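Local coordinates for protein hypothetical aspartyl-tRNA synthetase (Sulfolobus tokodaii, PDB 1WYD) that attaches L-aspartate to both tRNA(Asp) and tRNA(Asn) in an ATP-driven, magnesium-dependent reaction, as a homodimeric class II aminoacyl-tRNA synthetase, at residues 9-12 with 13-16; 50-54 with 55-59. All coordinates share one frame; numbering follows the deposited sequence.

Contact 1. Residues 9-12 with 13-16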
# COMPACT_ATOMS: atom_id res chain seq x y z
N ASP B 9 -25.44 -5.51 -14.51
CA ASP B 9 -25.37 -4.89 -15.84
C ASP B 9 -26.70 -4.94 -16.63
O ASP B 9 -26.89 -4.17 -17.59
CB ASP B 9 -24.35 -5.65 -16.70
CG ASP B 9 -22.92 -5.34 -16.32
OD1 ASP B 9 -22.03 -5.98 -16.92
OD2 ASP B 9 -22.59 -4.49 -15.49
N VAL B 10 -27.58 -5.88 -16.25
CA VAL B 10 -28.83 -6.17 -16.94
C VAL B 10 -30.00 -5.31 -16.42
O VAL B 10 -30.24 -5.25 -15.21
CB VAL B 10 -29.18 -7.69 -16.83
CG1 VAL B 10 -30.33 -8.06 -17.74
CG2 VAL B 10 -27.96 -8.56 -17.15
N THR B 11 -30.72 -4.65 -17.33
CA THR B 11 -31.91 -3.84 -16.99
C THR B 11 -33.14 -4.40 -17.71
O THR B 11 -32.99 -5.15 -18.68
CB THR B 11 -31.74 -2.37 -17.41
OG1 THR B 11 -31.29 -2.32 -18.77
CG2 THR B 11 -30.64 -1.68 -16.63
N PRO B 12 -34.36 -4.02 -17.25
CA PRO B 12 -35.61 -4.41 -17.94
C PRO B 12 -35.52 -4.18 -19.44
O PRO B 12 -36.10 -4.97 -20.21
CB PRO B 12 -36.68 -3.52 -17.31
CG PRO B 12 -36.14 -3.10 -15.97
CD PRO B 12 -34.63 -3.23 -16.03
N GLU B 13 -34.76 -3.16 -19.85
CA GLU B 13 -34.46 -2.89 -21.25
C GLU B 13 -33.67 -3.99 -21.96
O GLU B 13 -33.09 -3.76 -23.01
CB GLU B 13 -33.72 -1.55 -21.38
CG GLU B 13 -34.24 -0.66 -22.52
CD GLU B 13 -33.61 0.73 -22.56
OE1 GLU B 13 -33.72 1.41 -23.61
OE2 GLU B 13 -33.00 1.15 -21.54
N TYR B 14 -33.66 -5.20 -21.37
CA TYR B 14 -32.90 -6.34 -21.91
C TYR B 14 -33.81 -7.51 -22.24
O TYR B 14 -33.34 -8.58 -22.67
CB TYR B 14 -31.84 -6.80 -20.91
CG TYR B 14 -30.47 -6.19 -21.10
CD1 TYR B 14 -30.01 -5.18 -20.25
CD2 TYR B 14 -29.60 -6.64 -22.11
CE1 TYR B 14 -28.74 -4.61 -20.40
CE2 TYR B 14 -28.32 -6.07 -22.27
CZ TYR B 14 -27.91 -5.05 -21.41
OH TYR B 14 -26.66 -4.48 -21.55
N ASP B 15 -35.11 -7.29 -22.05
CA ASP B 15 -36.16 -8.29 -22.31
C ASP B 15 -35.95 -8.96 -23.65
O ASP B 15 -35.61 -8.32 -24.65
CB ASP B 15 -37.56 -7.64 -22.23
CG ASP B 15 -38.71 -8.66 -21.99
OD1 ASP B 15 -38.81 -9.67 -22.73
OD2 ASP B 15 -39.59 -8.50 -21.12
N GLY B 16 -36.13 -10.28 -23.66
CA GLY B 16 -35.92 -11.08 -24.84
C GLY B 16 -34.47 -11.26 -25.25
O GLY B 16 -34.20 -11.94 -26.23

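Contact 2. Residues 50-54 with 55-59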
# COMPACT_ATOMS: atom_id res chain seq x y z
N VAL B 50 -35.17 -22.07 -14.17
CA VAL B 50 -35.01 -23.24 -15.03
C VAL B 50 -36.35 -23.94 -14.99
O VAL B 50 -36.69 -24.57 -13.99
CB VAL B 50 -33.92 -24.23 -14.52
CG1 VAL B 50 -33.35 -25.04 -15.66
CG2 VAL B 50 -32.81 -23.52 -13.76
N ASP B 51 -37.13 -23.81 -16.06
CA ASP B 51 -38.40 -24.52 -16.12
C ASP B 51 -38.19 -25.97 -16.53
O ASP B 51 -37.09 -26.35 -16.96
CB ASP B 51 -39.49 -23.81 -16.96
CG ASP B 51 -39.01 -23.37 -18.33
OD1 ASP B 51 -38.35 -24.19 -19.02
OD2 ASP B 51 -39.29 -22.23 -18.81
N LYS B 52 -39.23 -26.78 -16.36
CA LYS B 52 -39.18 -28.22 -16.56
C LYS B 52 -38.59 -28.65 -17.91
O LYS B 52 -37.80 -29.58 -17.96
CB LYS B 52 -40.57 -28.85 -16.35
CG LYS B 52 -40.96 -29.06 -14.88
CD LYS B 52 -40.46 -30.42 -14.32
CE LYS B 52 -40.52 -30.48 -12.78
NZ LYS B 52 -40.10 -31.82 -12.22
N ASN B 53 -38.98 -27.99 -18.99
CA ASN B 53 -38.65 -28.51 -20.31
C ASN B 53 -37.35 -27.95 -20.93
O ASN B 53 -37.02 -28.27 -22.08
CB ASN B 53 -39.85 -28.50 -21.30
CG ASN B 53 -40.65 -27.18 -21.28
OD1 ASN B 53 -40.86 -26.58 -20.22
ND2 ASN B 53 -41.10 -26.74 -22.46
N SER B 54 -36.60 -27.17 -20.14
CA SER B 54 -35.27 -26.70 -20.55
C SER B 54 -34.22 -27.84 -20.52
O SER B 54 -34.34 -28.78 -19.73
CB SER B 54 -34.83 -25.54 -19.64
OG SER B 54 -33.62 -24.96 -20.10
N SER B 55 -33.20 -27.77 -21.38
CA SER B 55 -32.11 -28.76 -21.34
C SER B 55 -31.18 -28.56 -20.12
O SER B 55 -30.44 -29.47 -19.76
CB SER B 55 -31.29 -28.83 -22.65
OG SER B 55 -31.61 -27.80 -23.58
N ALA B 56 -31.26 -27.39 -19.48
CA ALA B 56 -30.49 -27.10 -18.26
C ALA B 56 -31.09 -27.69 -16.98
O ALA B 56 -30.47 -27.65 -15.91
CB ALA B 56 -30.30 -25.58 -18.11
N PHE B 57 -32.30 -28.24 -17.07
CA PHE B 57 -33.00 -28.74 -15.90
C PHE B 57 -32.22 -29.87 -15.24
O PHE B 57 -32.11 -29.92 -14.01
CB PHE B 57 -34.44 -29.17 -16.23
CG PHE B 57 -35.27 -29.54 -15.03
CD1 PHE B 57 -35.49 -28.62 -13.99
CD2 PHE B 57 -35.82 -30.80 -14.93
CE1 PHE B 57 -36.25 -28.96 -12.88
CE2 PHE B 57 -36.59 -31.16 -13.82
CZ PHE B 57 -36.81 -30.23 -12.79
N GLY B 58 -31.67 -30.77 -16.05
CA GLY B 58 -30.98 -31.95 -15.58
C GLY B 58 -29.78 -31.61 -14.71
O GLY B 58 -29.66 -32.13 -13.60
N ILE B 59 -28.91 -30.74 -15.20
CA ILE B 59 -27.74 -30.37 -14.43
C ILE B 59 -28.12 -29.52 -13.21
O ILE B 59 -27.60 -29.74 -12.13
CB ILE B 59 -26.59 -29.76 -15.34
CG1 ILE B 59 -25.23 -29.82 -14.62
CG2 ILE B 59 -26.95 -28.34 -15.87
CD1 ILE B 59 -24.04 -29.54 -15.52

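Contact 1. Residues 9-12 with 13-16
The phenol ring of Y14 is met mainly along its edge: the backbone N and O of T11 both lie near the ring plane beside CD1, with T11 N 3.1 Å and T11 O 3.4 Å from that carbon. D9 O comes within 3.4 Å of Y14 CE1 from a slant, and V10 CA approaches CD1 in the same oblique way. The motif is a single turn of 3-10 character at P12-D15, which folds the chain back just before the first strand of the OB-fold barrel, 18-31. Because of that turn, the tyrosine side chain runs back along 9-11.

The side chains of V10 and T11 reach Y14 from opposite sides of the ring plane, V10 CG1 and V10 CA on one side and T11 OG1 on the other. V10 places CG1 anti to its own N (chi1 -170°), and this methyl packs on Y14 CB at 3.7 Å, the two groups crossing at a slant. From T11, the hydroxyl OG1 approaches Y14 CD1 to 3.5 Å and also lies alongside E13 CB, since T11 and E13 point the same way. Beyond the segments, H5 stacks edge-to-face with the Y14 ring, and V10 and Y14 both rest on V75 of strand 68-77. The carboxylate of D9 leads away from the contact, where OD1 bonds to F6 N.

The turn is closed by D15 N donating to P12 O over 3.1 Å, with an N-H...O angle of 155°; the donor stands 45° above the carbonyl plane of P12 and so misses the lone-pair direction.

Contact 2. Residues 50-54 with 55-59
K52 and F57 form the outer part of this contact: K52 CA lies over one face of the F57 ring, while the end of the lysine chain, bent at chi2 (-87°), swings back so that CE and NZ each pass 3.7 Å from F57 CZ. The ring also has the carbonyl oxygens of V50 and D51 nearby at a slant. On the inner part, V50 CG1 reaches F57 N at 3.7 Å and A56 CB at 3.9 Å, so one methyl covers the A56-F57 link that leads into the helix.

Two weak bonds to S54 set the backbone behind these groups. With the hydroxyl anti to the backbone N, S54 OG faces A56 N in a capping bond of 3.4 Å at 164°, and F57 N donates to S54 O, also over 3.4 Å, at 162°. One step back, S54 N returns to D51 O at 3.3 Å, again weakly, so type I beta turns D51-S54 and S54-F57 follow one another and share S54. The S54 hydroxyl donates to A89 O, its stronger partner, while accepting weakly from A56 N, and V50 and A56 pack on I37 and I92 of the barrel.

A serine whose hydroxyl accepts the N-H two residues on makes an ST turn, here capping the start of the short helix 57-60 that connects the third and fourth strands of the OB fold.

In the fold
From the N terminus, the chain first turns at 9-16 and enters strand 18-31; strands 34-41 and 44-50 follow, and contact 2 then joins the end of 44-50 to helix 57-60. The contacts are in series: each closes its own short turn, and they neither nest nor cross. Their centres are 22 Å apart and their nearest atoms about 13 Å, without touching. Both lean on later strands, contact 1 on 68-77 through V75, contact 2 on 91-94 through I92, so the chain's entry and the helical connection are tied to the same OB barrel. In aspartyl-tRNA synthetases this N-terminal OB domain reads the anticodon, and both contacts lie away from the aspartate and ATP sites of the catalytic domain.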